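Long-range contacts in nitrite oxidoreductase subunit A (Kuenenia stuttgartiensis, PDB 7B04), which binds a molybdenum atom, two MD1 groups and an iron/sulfur cluster as the molybdopterin oxidoreductase-family subunit of a three-chain assembly: residues B[109-114]-B[315-319]; B[388-392]-B[866-870]; B[701-705]-B[727-733]; B[1059-1063]-B[1096-1101]. One frame throughout, in Å; residues are numbered along the deposited sequence.

Interaction 1 (B[109-114]-B[315-319]); sequences NWNPRM and PEAHW. With SF4 (iron/sulfur cluster), chain C.
Trp319 sets its six-membered ring edge-on against the five-membered ring of Trp110, a T-shaped pair with centroids 5.1 Å apart and planes at 69°. The touching atom is Trp319 CZ2, lying over the face of Trp110 and 3.8 Å from Trp110 CD2; a first torsion that puts Trp319 CG opposite the carbonyl carbon (chi1 -60°) turns the indole toward its partner. Between the tryptophans and Glu316 sits a water, 2.8 Å from Trp319 NE1, whose N-H it accepts, and 2.8 Å from Glu316 OE1; Trp110 O and His318 NE2 are its further hydrogen-bond partners. The Arg113 chain lies obliquely across Pro315, with Arg113 CG 3.5 Å from Pro315 CB, and its guanidinium edge is turned to the Glu316 carboxylate in a salt bridge whose modelled length is doubtful. Loop 109-114 thus packs on helix 314-321 beside the iron/sulfur pocket: Pro315 CG stands 3.7 Å from cluster sulfur S2, and Met114 CG meets S1. In the second shell, Arg113 NE bonds to His95 NE2 and NH1 to the carbonyl of His73. Trp110 NE1 is tied to Tyr806. Thr393 and Thr394 of the neighbouring chain, nitrite oxidoreductase subunit B, bind the two ends of the Asn109 amide.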
# COMPACT_ATOMS: atom_id res chain seq x y z
N ASN B 109 -22.01 0.10 -6.74
CA ASN B 109 -20.96 1.05 -7.07
C ASN B 109 -19.90 1.15 -5.98
O ASN B 109 -18.88 1.81 -6.18
CB ASN B 109 -21.55 2.44 -7.32
CG ASN B 109 -22.42 2.50 -8.56
OD1 ASN B 109 -22.24 1.73 -9.50
ND2 ASN B 109 -23.37 3.42 -8.57
N TRP B 110 -20.09 0.43 -4.88
CA TRP B 110 -19.15 0.48 -3.74
C TRP B 110 -18.06 -0.57 -3.93
O TRP B 110 -17.07 -0.51 -3.24
CB TRP B 110 -19.94 0.22 -2.46
CG TRP B 110 -20.52 1.41 -1.75
CD1 TRP B 110 -21.78 1.87 -1.85
CD2 TRP B 110 -19.88 2.23 -0.76
NE1 TRP B 110 -21.97 2.94 -1.03
CE2 TRP B 110 -20.82 3.19 -0.35
CE3 TRP B 110 -18.61 2.27 -0.19
CZ2 TRP B 110 -20.54 4.17 0.58
CZ3 TRP B 110 -18.32 3.26 0.71
CH2 TRP B 110 -19.27 4.18 1.10
N ASN B 111 -18.25 -1.47 -4.88
CA ASN B 111 -17.38 -2.63 -5.18
C ASN B 111 -16.08 -2.19 -5.83
O ASN B 111 -16.05 -1.11 -6.37
CB ASN B 111 -18.11 -3.59 -6.13
CG ASN B 111 -19.17 -4.44 -5.47
OD1 ASN B 111 -19.40 -4.35 -4.30
ND2 ASN B 111 -19.82 -5.28 -6.23
N PRO B 112 -15.02 -3.03 -5.91
CA PRO B 112 -14.71 -4.12 -4.98
C PRO B 112 -14.20 -3.66 -3.61
O PRO B 112 -14.47 -4.27 -2.65
CB PRO B 112 -13.71 -4.94 -5.77
CG PRO B 112 -12.97 -3.93 -6.54
CD PRO B 112 -14.00 -2.92 -6.92
N ARG B 113 -13.41 -2.61 -3.62
CA ARG B 113 -12.93 -1.93 -2.39
C ARG B 113 -12.07 -2.79 -1.46
O ARG B 113 -12.56 -3.26 -0.48
CB ARG B 113 -14.13 -1.19 -1.81
CG ARG B 113 -14.19 -1.06 -0.31
CD ARG B 113 -15.54 -0.50 -0.09
NE ARG B 113 -15.92 -1.13 1.13
CZ ARG B 113 -15.64 -0.62 2.28
NH1 ARG B 113 -16.01 -1.23 3.38
NH2 ARG B 113 -15.00 0.52 2.32
N MET B 114 -10.80 -3.00 -1.81
CA MET B 114 -9.86 -3.68 -0.94
C MET B 114 -8.49 -3.07 -1.21
O MET B 114 -8.29 -2.34 -2.18
CB MET B 114 -9.87 -5.20 -1.22
CG MET B 114 -9.69 -6.07 -0.01
SD MET B 114 -10.14 -7.80 -0.25
CE MET B 114 -8.77 -8.59 0.60
N PRO B 315 -9.51 2.21 -1.23
CA PRO B 315 -10.73 1.52 -1.66
C PRO B 315 -11.88 2.46 -1.99
O PRO B 315 -12.77 2.08 -2.77
CB PRO B 315 -11.07 0.59 -0.49
CG PRO B 315 -10.28 1.08 0.64
CD PRO B 315 -9.07 1.72 0.10
N GLU B 316 -11.87 3.68 -1.46
CA GLU B 316 -12.92 4.64 -1.76
C GLU B 316 -12.43 5.74 -2.69
O GLU B 316 -13.18 6.67 -3.00
CB GLU B 316 -13.46 5.29 -0.48
CG GLU B 316 -13.42 4.41 0.75
CD GLU B 316 -14.60 3.47 0.86
OE1 GLU B 316 -15.40 3.42 -0.10
OE2 GLU B 316 -14.74 2.80 1.91
N ALA B 317 -11.19 5.63 -3.16
CA ALA B 317 -10.62 6.68 -4.00
C ALA B 317 -11.37 6.79 -5.32
O ALA B 317 -11.46 7.87 -5.91
CB ALA B 317 -9.14 6.42 -4.24
N HIS B 318 -11.95 5.68 -5.80
CA HIS B 318 -12.67 5.74 -7.07
C HIS B 318 -13.81 6.74 -7.02
O HIS B 318 -14.23 7.24 -8.08
CB HIS B 318 -13.21 4.35 -7.43
CG HIS B 318 -14.44 3.96 -6.68
ND1 HIS B 318 -15.71 4.27 -7.13
CD2 HIS B 318 -14.61 3.30 -5.51
CE1 HIS B 318 -16.60 3.81 -6.26
NE2 HIS B 318 -15.96 3.22 -5.27
N TRP B 319 -14.31 7.07 -5.83
CA TRP B 319 -15.31 8.12 -5.71
C TRP B 319 -14.76 9.50 -6.11
O TRP B 319 -15.53 10.37 -6.53
CB TRP B 319 -15.86 8.16 -4.28
CG TRP B 319 -16.51 6.88 -3.84
CD1 TRP B 319 -16.04 5.99 -2.92
CD2 TRP B 319 -17.76 6.35 -4.31
NE1 TRP B 319 -16.91 4.94 -2.78
CE2 TRP B 319 -17.98 5.14 -3.62
CE3 TRP B 319 -18.71 6.78 -5.23
CZ2 TRP B 319 -19.11 4.35 -3.84
CZ3 TRP B 319 -19.83 6.01 -5.45
CH2 TRP B 319 -20.02 4.81 -4.75
FE1 SF4 C . -7.62 -1.77 4.74
FE2 SF4 C . -7.99 -4.47 4.95
FE3 SF4 C . -7.22 -3.38 2.56
FE4 SF4 C . -9.75 -2.96 3.50
S1 SF4 C . -8.83 -4.95 2.90
S2 SF4 C . -8.35 -1.40 2.60
S3 SF4 C . -9.37 -2.83 5.74
S4 SF4 C . -6.03 -3.39 4.51
O HOH W 1 -16.09 2.29 -2.52

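Interaction 2 (B[388-392]-B[866-870]); sequences RTDTL and PYIRP
Arg869, from the surface loop after strand 860-862, reaches into the turn that follows strand 386-388 and binds its main-chain carbonyls. Residues 389-391 of that turn have helical backbone angles but lack the regular helical bonds, and two of its C=O groups face the arginine. Arg869 NH2 donates to Thr389 O at 2.9 Å with an N-H...O angle of 154°. This donor lies in the carbonyl plane, whereas the oxygen is tilted 17° from the guanidinium plane. Arg869 NH1 adds only a weak bond to Asp390 O, at 3.5 Å. The remaining nitrogen turns back on its own loop: Arg869 NE donates to Pro866 O over 3.1 Å, and here the acceptor lies in the guanidinium plane. Two good bonds and one weak one, all to carbonyls, limit the rotation of the group, and a bend at chi2 (-148°) carries it to them.

Leu392 supplies the apolar half. Its CD2 sits over one guanidinium face, and its CD1 is 3.7 Å from Arg869 CG, where the leucine crosses the arginine chain at a slant. The same CD2 is 4.0 Å from Tyr867 CB. Thr389 CG2 comes up at the guanidinium edge, 3.8 Å from Arg869 NH2, while its hydroxyl is engaged by Glu477 O. Asn843 ND2 donates to Tyr867 O. What results is a loop-to-loop junction at the protein surface, of the familiar kind in which one arginine joins two chain segments by donating to main-chain carbonyls of both.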
# COMPACT_ATOMS: atom_id res chain seq x y z
N ARG B 388 -17.35 43.85 19.70
CA ARG B 388 -16.93 45.00 20.54
C ARG B 388 -15.44 45.24 20.35
O ARG B 388 -14.68 44.30 20.23
CB ARG B 388 -17.26 44.70 22.00
CG ARG B 388 -16.87 45.80 22.97
CD ARG B 388 -17.92 45.80 24.05
NE ARG B 388 -17.37 45.94 25.38
CZ ARG B 388 -18.11 46.09 26.45
NH1 ARG B 388 -17.55 46.19 27.64
NH2 ARG B 388 -19.42 46.13 26.35
N THR B 389 -15.05 46.49 20.38
CA THR B 389 -13.66 46.91 20.19
C THR B 389 -12.84 46.99 21.49
O THR B 389 -11.61 46.87 21.43
CB THR B 389 -13.59 48.27 19.46
OG1 THR B 389 -14.41 48.22 18.29
CG2 THR B 389 -12.15 48.59 19.02
N ASP B 390 -13.47 47.20 22.65
CA ASP B 390 -12.68 47.27 23.89
C ASP B 390 -12.05 45.92 24.21
O ASP B 390 -10.83 45.80 24.37
CB ASP B 390 -13.55 47.71 25.07
CG ASP B 390 -14.59 48.75 24.68
OD1 ASP B 390 -14.20 49.86 24.27
OD2 ASP B 390 -15.79 48.46 24.83
N THR B 391 -12.88 44.88 24.31
CA THR B 391 -12.45 43.54 24.71
C THR B 391 -12.19 42.59 23.55
O THR B 391 -11.58 41.54 23.77
CB THR B 391 -13.50 42.92 25.64
OG1 THR B 391 -14.73 42.74 24.92
CG2 THR B 391 -13.74 43.82 26.84
N LEU B 392 -12.64 42.92 22.34
CA LEU B 392 -12.60 42.07 21.15
C LEU B 392 -13.56 40.89 21.25
O LEU B 392 -13.50 39.97 20.42
CB LEU B 392 -11.19 41.56 20.84
CG LEU B 392 -10.18 42.67 20.55
CD1 LEU B 392 -8.77 42.10 20.51
CD2 LEU B 392 -10.52 43.37 19.24
N PRO B 866 -4.94 46.03 13.83
CA PRO B 866 -4.90 46.56 15.20
C PRO B 866 -5.86 45.84 16.14
O PRO B 866 -5.83 46.10 17.35
CB PRO B 866 -5.31 48.03 15.02
CG PRO B 866 -6.13 48.03 13.77
CD PRO B 866 -5.51 46.99 12.88
N TYR B 867 -6.69 44.94 15.62
CA TYR B 867 -7.63 44.17 16.42
C TYR B 867 -7.08 42.82 16.83
O TYR B 867 -7.77 42.05 17.50
CB TYR B 867 -8.94 44.02 15.64
CG TYR B 867 -9.44 45.36 15.17
CD1 TYR B 867 -9.41 46.46 16.02
CD2 TYR B 867 -9.90 45.55 13.87
CE1 TYR B 867 -9.85 47.70 15.60
CE2 TYR B 867 -10.34 46.79 13.44
CZ TYR B 867 -10.31 47.86 14.31
OH TYR B 867 -10.75 49.10 13.90
N ILE B 868 -5.85 42.50 16.42
CA ILE B 868 -5.10 41.38 16.97
C ILE B 868 -4.14 41.97 18.00
O ILE B 868 -3.23 42.73 17.65
CB ILE B 868 -4.33 40.62 15.88
CG1 ILE B 868 -5.30 40.04 14.84
CG2 ILE B 868 -3.49 39.51 16.50
CD1 ILE B 868 -4.62 39.51 13.60
N ARG B 869 -4.35 41.64 19.27
CA ARG B 869 -3.56 42.20 20.37
C ARG B 869 -3.02 41.06 21.22
O ARG B 869 -3.50 40.81 22.33
CB ARG B 869 -4.39 43.16 21.21
CG ARG B 869 -5.53 43.82 20.46
CD ARG B 869 -5.81 45.21 20.97
NE ARG B 869 -6.92 45.84 20.26
CZ ARG B 869 -8.03 46.26 20.84
NH1 ARG B 869 -8.20 46.12 22.15
NH2 ARG B 869 -8.99 46.82 20.11
N PRO B 870 -2.02 40.34 20.72
CA PRO B 870 -1.51 39.19 21.45
C PRO B 870 -0.56 39.61 22.56
O PRO B 870 -0.16 40.77 22.69
CB PRO B 870 -0.77 38.39 20.38
CG PRO B 870 -0.28 39.44 19.45
CD PRO B 870 -1.34 40.52 19.43

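Interaction 3 (B[701-705]-B[727-733]); sequences VEFQE and PVYESKD
Beside the MD1 pocket, at the loop carrying Phe703, segments 701-705 and 727-733 are joined by two carboxylates, each accepting a main-chain N-H across the contact. Glu702 OE2 receives Val728 N at 2.9 Å in a nearly straight bond (171°), and the donor approaches almost along the C-O axis. With CG set anti to the carbonyl carbon and the chain extended beyond it (chi2 160°), the Glu702 carboxylate reaches past Pro727; its CB is 4.1 Å from Pro727 CA. The other oxygen, OE1, forms a salt bridge with Arg130 and also bonds Ser699 OG, so both ends of the group are held and its flat plane has little freedom to turn.

Asp733 does the converse, from the second segment to the first. Its OD1 accepts Gln704 N at 2.6 Å, with a more bent N-H...O angle of 134°. Asp733 occupies the N-cap position of helix 734-749, yet its side chain makes no capping bond; the carboxylate is turned to loop 701-705 instead. The Phe703 ring touches MD1, coming within about 4 Å of it, which is consistent with the junction helping to shape that side of the pocket in the molybdopterin oxidoreductase fold. Further out, the Gln704 side chain comes up against the Pro727 ring, where Gln704 CD is 3.8 Å from Pro727 CG. An inverse gamma turn centred on Glu730 bends the chain between the two bridges, and Tyr729 OH bonds His200 O of subunit C.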
# COMPACT_ATOMS: atom_id res chain seq x y z
N VAL B 701 -8.54 -13.19 11.55
CA VAL B 701 -8.97 -14.47 11.01
C VAL B 701 -8.96 -15.59 12.04
O VAL B 701 -9.42 -16.70 11.74
CB VAL B 701 -8.10 -14.92 9.82
CG1 VAL B 701 -8.21 -13.94 8.68
CG2 VAL B 701 -6.65 -15.07 10.26
N GLU B 702 -8.44 -15.34 13.24
CA GLU B 702 -8.44 -16.34 14.30
C GLU B 702 -9.27 -15.89 15.50
O GLU B 702 -8.97 -16.24 16.64
CB GLU B 702 -7.02 -16.67 14.75
CG GLU B 702 -5.96 -16.49 13.69
CD GLU B 702 -4.58 -16.37 14.29
OE1 GLU B 702 -4.14 -15.23 14.54
OE2 GLU B 702 -3.93 -17.41 14.53
N PHE B 703 -10.36 -15.17 15.26
CA PHE B 703 -11.16 -14.69 16.38
C PHE B 703 -12.03 -15.83 16.87
O PHE B 703 -12.73 -16.48 16.08
CB PHE B 703 -12.04 -13.51 15.96
CG PHE B 703 -11.36 -12.17 16.03
CD1 PHE B 703 -10.14 -12.02 16.68
CD2 PHE B 703 -11.95 -11.05 15.47
CE1 PHE B 703 -9.53 -10.78 16.75
CE2 PHE B 703 -11.34 -9.82 15.54
CZ PHE B 703 -10.13 -9.68 16.18
N GLN B 704 -11.95 -16.12 18.17
CA GLN B 704 -12.82 -17.11 18.80
C GLN B 704 -14.00 -16.48 19.52
O GLN B 704 -14.65 -17.13 20.34
CB GLN B 704 -12.01 -17.96 19.78
CG GLN B 704 -11.13 -19.01 19.12
CD GLN B 704 -10.01 -19.47 20.02
OE1 GLN B 704 -9.62 -18.78 20.96
NE2 GLN B 704 -9.48 -20.66 19.74
N GLU B 705 -14.31 -15.22 19.21
CA GLU B 705 -15.44 -14.51 19.80
C GLU B 705 -15.80 -13.38 18.86
O GLU B 705 -14.96 -12.89 18.09
CB GLU B 705 -15.07 -14.01 21.21
CG GLU B 705 -16.09 -13.11 21.90
CD GLU B 705 -17.36 -13.84 22.30
OE1 GLU B 705 -18.27 -13.95 21.46
OE2 GLU B 705 -17.44 -14.31 23.46
N PRO B 727 -6.40 -20.73 16.09
CA PRO B 727 -5.19 -19.95 16.37
C PRO B 727 -3.93 -20.71 16.01
O PRO B 727 -3.72 -21.85 16.42
CB PRO B 727 -5.29 -19.69 17.88
CG PRO B 727 -6.75 -19.73 18.16
CD PRO B 727 -7.31 -20.77 17.24
N VAL B 728 -3.07 -20.05 15.23
CA VAL B 728 -1.84 -20.67 14.76
C VAL B 728 -0.90 -20.94 15.92
O VAL B 728 -0.22 -21.97 15.97
CB VAL B 728 -1.19 -19.80 13.68
CG1 VAL B 728 -0.06 -20.53 13.02
CG2 VAL B 728 -2.22 -19.38 12.64
N TYR B 729 -0.85 -20.01 16.88
CA TYR B 729 0.00 -20.19 18.05
C TYR B 729 -0.80 -20.00 19.33
O TYR B 729 -2.04 -19.92 19.29
CB TYR B 729 1.17 -19.21 17.99
CG TYR B 729 2.01 -19.32 16.73
CD1 TYR B 729 2.95 -20.33 16.59
CD2 TYR B 729 1.86 -18.42 15.68
CE1 TYR B 729 3.72 -20.45 15.44
CE2 TYR B 729 2.62 -18.52 14.53
CZ TYR B 729 3.55 -19.54 14.42
OH TYR B 729 4.31 -19.64 13.27
N GLU B 730 -0.12 -19.92 20.48
CA GLU B 730 -0.77 -19.83 21.78
C GLU B 730 -1.30 -18.41 22.01
O GLU B 730 -0.74 -17.61 22.75
CB GLU B 730 0.19 -20.24 22.89
CG GLU B 730 -0.47 -20.42 24.24
CD GLU B 730 0.50 -20.87 25.32
OE1 GLU B 730 1.71 -20.95 25.03
OE2 GLU B 730 0.05 -21.14 26.45
N SER B 731 -2.40 -18.11 21.33
CA SER B 731 -3.02 -16.79 21.39
C SER B 731 -4.42 -16.87 21.98
O SER B 731 -5.07 -17.93 21.96
CB SER B 731 -3.07 -16.13 20.01
OG SER B 731 -4.01 -16.79 19.18
N LYS B 732 -4.88 -15.74 22.52
CA LYS B 732 -6.21 -15.60 23.08
C LYS B 732 -6.87 -14.38 22.46
O LYS B 732 -6.22 -13.55 21.82
CB LYS B 732 -6.19 -15.44 24.60
CG LYS B 732 -5.75 -16.65 25.40
CD LYS B 732 -5.94 -16.39 26.89
CE LYS B 732 -5.37 -17.51 27.75
NZ LYS B 732 -6.13 -18.78 27.59
N ASP B 733 -8.19 -14.30 22.59
CA ASP B 733 -8.89 -13.11 22.15
C ASP B 733 -8.61 -11.98 23.12
O ASP B 733 -8.45 -12.20 24.32
CB ASP B 733 -10.40 -13.36 22.06
CG ASP B 733 -10.76 -14.73 21.47
OD1 ASP B 733 -11.33 -14.79 20.36
OD2 ASP B 733 -10.46 -15.74 22.14

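Interaction 4 (B[1059-1063]-B[1096-1101]); sequences ITRDW and TVPKET. With MD1 (phosphoric acid 4-(2-amino-4-oxo-3,4,5,6,-tetrahydro-pteridin-6-yl)-2-hydroxy-3,4-dimercapto-but-3-en-yl ester guanylate ester), chain D.
Trp1063 and Thr1101 supply the two donors that cross this contact, each finding a backbone carbonyl. Trp1063 NE1 donates to Glu1100 O at 3.2 Å (147°); the donor lies in the carbonyl plane on a lone pair, though the oxygen is tilted 23° from the indole plane. Thr1101 OG1, placed anti to the backbone N (chi1 -159°), donates to Ile1059 O at 2.8 Å from above the carbonyl plane. Val1097 CG2 packs against the indole, 3.6 Å from Trp1063 CD1. Both loops line the MD1 pocket, and 1096-1101 leads straight into strand 1102-1109 of the six-stranded sheet. Pro1098 lies against the pterin, its CB 3.3 Å from MD1 C17 and its CG 3.5 Å from MD1 N18, whereas Lys1099 NZ turns to a phosphate oxygen of the other MD1 in a salt bridge. The buried polar groups find partners beyond the two loops: Asp1062 OD2 with His619 ND1, Thr1096 OG1 with Lys661 NZ and Trp272 O, and Arg1061 with Asp983. Glu1100 OE2 accepts two main-chain N-H groups, those of Glu852 and Ala853, while the main-chain carbonyl of Glu1100 takes the Trp1063 N-H.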
# COMPACT_ATOMS: atom_id res chain seq x y z
N ILE B 1059 13.98 12.36 13.67
CA ILE B 1059 13.99 13.78 13.34
C ILE B 1059 12.62 14.39 13.60
O ILE B 1059 12.19 15.30 12.88
CB ILE B 1059 14.43 13.99 11.87
CG1 ILE B 1059 13.68 13.02 10.94
CG2 ILE B 1059 15.93 13.78 11.74
CD1 ILE B 1059 12.42 13.59 10.33
N THR B 1060 11.94 13.92 14.64
CA THR B 1060 10.57 14.33 14.92
C THR B 1060 10.44 14.66 16.40
O THR B 1060 11.22 14.20 17.24
CB THR B 1060 9.58 13.23 14.53
OG1 THR B 1060 8.24 13.74 14.60
CG2 THR B 1060 9.71 12.07 15.47
N ARG B 1061 9.44 15.49 16.71
CA ARG B 1061 9.30 16.02 18.06
C ARG B 1061 7.84 16.31 18.37
O ARG B 1061 7.01 16.49 17.48
CB ARG B 1061 10.11 17.30 18.22
CG ARG B 1061 9.77 18.13 19.43
CD ARG B 1061 10.51 19.41 19.64
NE ARG B 1061 10.16 19.77 21.00
CZ ARG B 1061 10.79 19.29 22.05
NH1 ARG B 1061 11.83 18.48 21.89
NH2 ARG B 1061 10.39 19.61 23.27
N ASP B 1062 7.55 16.37 19.67
CA ASP B 1062 6.23 16.72 20.16
C ASP B 1062 6.16 18.22 20.42
O ASP B 1062 7.10 18.83 20.94
CB ASP B 1062 5.93 15.97 21.45
CG ASP B 1062 4.55 16.24 21.96
OD1 ASP B 1062 3.59 15.90 21.25
OD2 ASP B 1062 4.42 16.80 23.07
N TRP B 1063 5.03 18.82 20.04
CA TRP B 1063 4.77 20.24 20.24
C TRP B 1063 3.49 20.39 21.06
O TRP B 1063 2.45 19.83 20.70
CB TRP B 1063 4.64 20.96 18.90
CG TRP B 1063 5.94 21.07 18.17
CD1 TRP B 1063 6.41 20.24 17.19
CD2 TRP B 1063 6.95 22.08 18.36
NE1 TRP B 1063 7.65 20.67 16.76
CE2 TRP B 1063 8.00 21.79 17.46
CE3 TRP B 1063 7.06 23.19 19.20
CZ2 TRP B 1063 9.14 22.58 17.39
CZ3 TRP B 1063 8.19 23.97 19.12
CH2 TRP B 1063 9.22 23.66 18.22
N THR B 1096 -0.95 16.01 17.89
CA THR B 1096 0.49 15.94 17.67
C THR B 1096 0.84 16.26 16.23
O THR B 1096 0.08 15.98 15.29
CB THR B 1096 1.01 14.56 18.03
OG1 THR B 1096 0.56 13.62 17.04
CG2 THR B 1096 0.54 14.17 19.42
N VAL B 1097 2.02 16.86 16.06
CA VAL B 1097 2.48 17.31 14.75
C VAL B 1097 3.88 16.77 14.46
O VAL B 1097 4.87 17.29 14.99
CB VAL B 1097 2.46 18.84 14.69
CG1 VAL B 1097 1.05 19.30 14.53
CG2 VAL B 1097 3.09 19.46 15.97
N PRO B 1098 4.01 15.74 13.62
CA PRO B 1098 5.36 15.26 13.28
C PRO B 1098 6.06 16.08 12.21
O PRO B 1098 7.29 15.98 12.09
CB PRO B 1098 5.12 13.82 12.82
CG PRO B 1098 3.74 13.48 13.28
CD PRO B 1098 2.99 14.76 13.23
N LYS B 1099 5.32 16.87 11.44
CA LYS B 1099 5.89 17.61 10.32
C LYS B 1099 6.47 18.96 10.70
O LYS B 1099 7.13 19.59 9.86
CB LYS B 1099 4.83 17.78 9.22
CG LYS B 1099 4.41 16.44 8.65
CD LYS B 1099 3.42 16.56 7.51
CE LYS B 1099 3.05 15.18 7.01
NZ LYS B 1099 2.14 15.22 5.84
N GLU B 1100 6.26 19.44 11.92
CA GLU B 1100 6.91 20.67 12.36
C GLU B 1100 8.35 20.32 12.69
O GLU B 1100 8.75 20.12 13.84
CB GLU B 1100 6.19 21.30 13.55
CG GLU B 1100 5.17 22.33 13.13
CD GLU B 1100 5.78 23.68 12.82
OE1 GLU B 1100 5.12 24.47 12.12
OE2 GLU B 1100 6.92 23.94 13.27
N THR B 1101 9.15 20.24 11.63
CA THR B 1101 10.55 19.88 11.75
C THR B 1101 11.26 20.28 10.47
O THR B 1101 10.64 20.39 9.41
CB THR B 1101 10.73 18.37 12.00
OG1 THR B 1101 12.01 18.12 12.59
CG2 THR B 1101 10.60 17.58 10.70
PB MD1 D . -0.87 2.77 15.32
O3B MD1 D . -0.52 1.94 13.95
O1B MD1 D . 0.23 2.50 16.32
O2B MD1 D . -2.18 2.27 15.87
O3A MD1 D . -0.99 4.40 15.07
C10 MD1 D . -1.24 4.94 13.81
C11 MD1 D . -0.43 6.26 13.65
O11 MD1 D . 0.94 5.94 12.87
C12 MD1 D . -1.16 7.20 13.05
S12 MD1 D . -2.80 6.77 12.41
C13 MD1 D . -0.74 8.69 12.84
S13 MD1 D . -1.99 9.68 11.97
C14 MD1 D . 0.49 9.37 13.21
N15 MD1 D . 1.25 9.64 11.83
C16 MD1 D . 2.62 9.98 11.93
C15 MD1 D . 3.32 10.50 10.72
O14 MD1 D . 2.72 10.64 9.71
N17 MD1 D . 4.76 10.85 10.79
C17 MD1 D . 5.54 10.67 12.11
N16 MD1 D . 6.95 11.01 12.17
N18 MD1 D . 4.85 10.14 13.34
C20 MD1 D . 3.45 9.79 13.30
N8 MD1 D . 2.85 9.30 14.47
C7 MD1 D . 1.33 8.84 14.34
PA MD1 D . -0.50 0.30 13.86
O1A MD1 D . -0.81 -0.16 12.45
O2A MD1 D . 0.87 -0.17 14.25
O5' MD1 D . -1.54 -0.43 14.91
C5' MD1 D . -1.74 -1.80 14.72
C4' MD1 D . -0.84 -2.64 15.69
O4' MD1 D . -1.72 -3.70 16.43
C1' MD1 D . -1.42 -5.05 15.72
N9 MD1 D . -2.68 -5.76 15.36
C4 MD1 D . -3.44 -6.22 16.34
N3 MD1 D . -3.29 -6.16 17.82
C2 MD1 D . -4.31 -6.76 18.67
N2 MD1 D . -4.15 -6.70 20.10
N1 MD1 D . -5.46 -7.41 18.10
C6 MD1 D . -5.60 -7.46 16.68
O6 MD1 D . -6.55 -8.00 16.20
C5 MD1 D . -4.53 -6.83 15.78
N7 MD1 D . -4.40 -6.73 14.46
C8 MD1 D . -3.26 -6.07 14.19
C2' MD1 D . -0.75 -4.75 14.68
O2' MD1 D . 0.23 -5.80 14.40
C3' MD1 D . 0.01 -3.33 15.04
O3' MD1 D . 1.19 -3.61 15.86

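Interactions 1 and 4 are buried beside cofactors, interaction 3 is partly buried, and interaction 2 lies at the surface, its centre 34 Å from that of the chain against 13 Å for interaction 4. Chemistry does not simply track burial. Interaction 1 combines an aromatic pair with a bridging water at the iron/sulfur cluster, whereas side-chain donors meet backbone carbonyls in both 2 and 4. Interaction 3 reverses the roles, carboxylates accepting backbone N-H groups. Interactions 3 and 4 touch the same MD1 at different points, their nearest atoms about 26 Å apart. Subunit B reaches interaction 1 and subunit C interaction 3; 2 and 4 meet no other protein chain.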